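Local coordinates for protein L-lysine 6-oxidase (Marinomonas mediterranea, PDB 3WEU) that oxidises the epsilon-amino group of L-lysine with a cysteine tryptophylquinone cofactor, releasing ammonium and the hydrogen peroxide that gives it antibacterial activity, at residues 153-158 / 178-183. Residues are numbered along the deposited sequence; the frame is centred on the assembly and turned at random.
Sequences ISINNI and HFESLG
A chi1 of 66° at Ile-155 leaves CG2 anti to the carbonyl carbon, beside the backbone N, and Phe-179 holds CG anti to its own backbone N (chi1 175°); the two side chains run alongside each other with opposite headings, and Ile-155 CG2 meets Phe-179 CE2 at 3.7 Å, obliquely to the ring. Ile-155 CD1 goes instead to Phe-179 O, at 3.6 Å. They lie at the end of an antiparallel strand pair in the N-terminal beta domain, where strand 150-154 meets the start of strand 181-187. The example illustrates how a strand can end in a turn yet stay tied to its neighbour. Ser-154 and Ser-181 form a non-hydrogen-bonded pair, flanked on one side by Ile-155 N donating to Glu-180 O at 2.9 Å. On the other, Leu-182 N reaches Ile-153 O at 3.0 Å. Ile-153 CG2 packs against Leu-182 CB at 4.0 Å. The chain then folds back through a type I turn from Ser-154 to Asn-157, reinforced by an ST turn in which Ser-154 OG accepts from Asn-156 N. Arg-142 of strand 137-145 binds both Ser-154 O and Asn-157 OD1, two acceptors whose close approach its charge probably eases. On the partner strand, OG of Ser-181, a buried residue, makes a second ST turn with Gly-183 N and is also hydrogen-bonded to Glu-152 OE2. Gly-183 O accepts from Ile-153 N at 2.8 Å.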
ATOM      1  N   ILE A 153      26.044  -4.499 -26.245  1.00 19.30           N
ATOM      2  CA  ILE A 153      24.995  -3.567 -26.680  1.00 20.60           C
ATOM      3  C   ILE A 153      24.723  -2.662 -25.490  1.00 19.98           C
ATOM      4  O   ILE A 153      23.740  -2.789 -24.756  1.00 19.65           O
ATOM      5  CB  ILE A 153      23.723  -4.322 -27.142  1.00 21.53           C
ATOM      6  CG1 ILE A 153      24.017  -5.407 -28.184  1.00 23.92           C
ATOM      7  CG2 ILE A 153      22.698  -3.392 -27.748  1.00 20.00           C
ATOM      8  CD1 ILE A 153      22.841  -6.399 -28.299  1.00 23.77           C
ATOM      9  N   SER A 154      25.579  -1.654 -25.323  1.00 21.28           N
ATOM     10  CA  SER A 154      25.628  -0.887 -24.094  1.00 20.95           C
ATOM     11  C   SER A 154      25.178   0.558 -24.276  1.00 19.61           C
ATOM     12  O   SER A 154      25.350   1.097 -25.348  1.00 19.81           O
ATOM     13  CB  SER A 154      27.071  -0.846 -23.627  1.00 22.32           C
ATOM     14  OG  SER A 154      27.242   0.021 -22.544  1.00 22.06           O
ATOM     15  N   ILE A 155      24.759   1.170 -23.183  1.00 22.69           N
ATOM     16  CA  ILE A 155      24.438   2.611 -23.183  1.00 23.93           C
ATOM     17  C   ILE A 155      25.697   3.387 -23.354  1.00 26.77           C
ATOM     18  O   ILE A 155      25.617   4.524 -23.726  1.00 26.15           O
ATOM     19  CB  ILE A 155      23.738   3.091 -21.925  1.00 24.37           C
ATOM     20  CG1 ILE A 155      24.627   2.989 -20.698  1.00 25.37           C
ATOM     21  CG2 ILE A 155      22.416   2.367 -21.809  1.00 24.06           C
ATOM     22  CD1 ILE A 155      24.029   3.660 -19.465  1.00 28.58           C
ATOM     23  N   ASN A 156      26.847   2.745 -23.154  1.00 25.77           N
ATOM     24  CA  ASN A 156      28.150   3.443 -23.309  1.00 28.46           C
ATOM     25  C   ASN A 156      28.821   3.277 -24.686  1.00 28.71           C
ATOM     26  O   ASN A 156      29.899   3.774 -24.897  1.00 30.10           O
ATOM     27  CB  ASN A 156      29.076   2.980 -22.187  1.00 28.03           C
ATOM     28  CG  ASN A 156      28.551   3.385 -20.830  1.00 30.95           C
ATOM     29  OD1 ASN A 156      28.052   4.481 -20.674  1.00 34.80           O
ATOM     30  ND2 ASN A 156      28.625   2.509 -19.853  1.00 29.46           N
ATOM     31  N   ASN A 157      28.213   2.619 -25.665  1.00 23.82           N
ATOM     32  CA  ASN A 157      28.866   2.510 -27.003  1.00 22.84           C
ATOM     33  C   ASN A 157      27.845   2.629 -28.120  1.00 22.20           C
ATOM     34  O   ASN A 157      27.855   1.971 -29.134  1.00 21.68           O
ATOM     35  CB  ASN A 157      29.719   1.246 -27.034  1.00 24.07           C
ATOM     36  CG  ASN A 157      28.876  -0.022 -26.988  1.00 23.54           C
ATOM     37  OD1 ASN A 157      27.646   0.025 -26.741  1.00 22.99           O
ATOM     38  ND2 ASN A 157      29.505  -1.134 -27.366  1.00 24.24           N
ATOM     39  N   ILE A 158      26.894   3.520 -27.893  1.00 24.72           N
ATOM     40  CA  ILE A 158      25.870   3.754 -28.870  1.00 24.78           C
ATOM     41  C   ILE A 158      26.603   4.437 -29.999  1.00 26.80           C
ATOM     42  O   ILE A 158      27.237   5.430 -29.756  1.00 23.85           O
ATOM     43  CB  ILE A 158      24.804   4.736 -28.316  1.00 24.84           C
ATOM     44  CG1 ILE A 158      24.010   4.082 -27.200  1.00 23.37           C
ATOM     45  CG2 ILE A 158      23.914   5.248 -29.465  1.00 25.99           C
ATOM     46  CD1 ILE A 158      23.309   5.065 -26.293  1.00 25.82           C
ATOM     47  N   HIS A 178      19.995   0.509 -12.233  1.00 30.23           N
ATOM     48  CA  HIS A 178      20.801   1.108 -13.324  1.00 33.37           C
ATOM     49  C   HIS A 178      20.829   0.304 -14.562  1.00 31.47           C
ATOM     50  O   HIS A 178      21.551  -0.658 -14.652  1.00 30.89           O
ATOM     51  CB  HIS A 178      22.247   1.355 -12.880  1.00 39.95           C
ATOM     52  CG  HIS A 178      22.350   2.401 -11.804  1.00 48.32           C
ATOM     53  ND1 HIS A 178      22.604   2.095 -10.477  1.00 51.04           N
ATOM     54  CD2 HIS A 178      22.120   3.738 -11.845  1.00 56.78           C
ATOM     55  CE1 HIS A 178      22.559   3.200  -9.757  1.00 53.59           C
ATOM     56  NE2 HIS A 178      22.262   4.209 -10.562  1.00 55.88           N
ATOM     57  N   PHE A 179      20.044   0.706 -15.540  1.00 27.46           N
ATOM     58  CA  PHE A 179      20.056   0.015 -16.830  1.00 25.52           C
ATOM     59  C   PHE A 179      21.335   0.333 -17.599  1.00 27.96           C
ATOM     60  O   PHE A 179      21.715   1.481 -17.719  1.00 24.53           O
ATOM     61  CB  PHE A 179      18.849   0.423 -17.685  1.00 23.55           C
ATOM     62  CG  PHE A 179      18.898  -0.171 -19.021  1.00 21.44           C
ATOM     63  CD1 PHE A 179      18.507  -1.490 -19.211  1.00 24.87           C
ATOM     64  CD2 PHE A 179      19.471   0.502 -20.080  1.00 22.84           C
ATOM     65  CE1 PHE A 179      18.667  -2.089 -20.461  1.00 23.67           C
ATOM     66  CE2 PHE A 179      19.637  -0.077 -21.300  1.00 22.08           C
ATOM     67  CZ  PHE A 179      19.226  -1.379 -21.512  1.00 24.11           C
ATOM     68  N   GLU A 180      21.953  -0.664 -18.202  1.00 24.84           N
ATOM     69  CA  GLU A 180      23.203  -0.483 -18.910  1.00 25.33           C
ATOM     70  C   GLU A 180      23.314  -1.181 -20.250  1.00 22.46           C
ATOM     71  O   GLU A 180      24.057  -0.747 -21.090  1.00 19.40           O
ATOM     72  CB  GLU A 180      24.357  -0.983 -18.034  1.00 31.83           C
ATOM     73  CG  GLU A 180      24.862   0.094 -17.098  1.00 43.24           C
ATOM     74  CD  GLU A 180      25.975  -0.418 -16.183  1.00 49.69           C
ATOM     75  OE1 GLU A 180      26.859   0.367 -15.834  1.00 58.71           O
ATOM     76  OE2 GLU A 180      25.964  -1.604 -15.822  1.00 48.84           O
ATOM     77  N   SER A 181      22.621  -2.308 -20.439  1.00 19.00           N
ATOM     78  CA  SER A 181      22.871  -3.126 -21.549  1.00 17.85           C
ATOM     79  C   SER A 181      21.630  -3.970 -21.950  1.00 19.89           C
ATOM     80  O   SER A 181      20.902  -4.449 -21.099  1.00 18.06           O
ATOM     81  CB  SER A 181      24.015  -4.088 -21.243  1.00 19.14           C
ATOM     82  OG  SER A 181      24.299  -4.922 -22.354  1.00 18.07           O
ATOM     83  N   LEU A 182      21.547  -4.245 -23.227  1.00 18.72           N
ATOM     84  CA  LEU A 182      20.599  -5.216 -23.791  1.00 19.44           C
ATOM     85  C   LEU A 182      21.212  -6.593 -24.115  1.00 20.50           C
ATOM     86  O   LEU A 182      20.526  -7.539 -24.474  1.00 17.84           O
ATOM     87  CB  LEU A 182      20.013  -4.588 -25.012  1.00 19.06           C
ATOM     88  CG  LEU A 182      18.573  -3.982 -24.920  1.00 19.70           C
ATOM     89  CD1 LEU A 182      17.767  -3.861 -23.646  1.00 21.72           C
ATOM     90  CD2 LEU A 182      18.262  -3.137 -26.131  1.00 19.03           C
ATOM     91  N   GLY A 183      22.531  -6.663 -24.073  1.00 18.21           N
ATOM     92  CA  GLY A 183      23.224  -7.905 -24.220  1.00 19.82           C
ATOM     93  C   GLY A 183      24.586  -7.750 -24.853  1.00 19.97           C
ATOM     94  O   GLY A 183      25.216  -6.712 -24.710  1.00 18.06           O
TER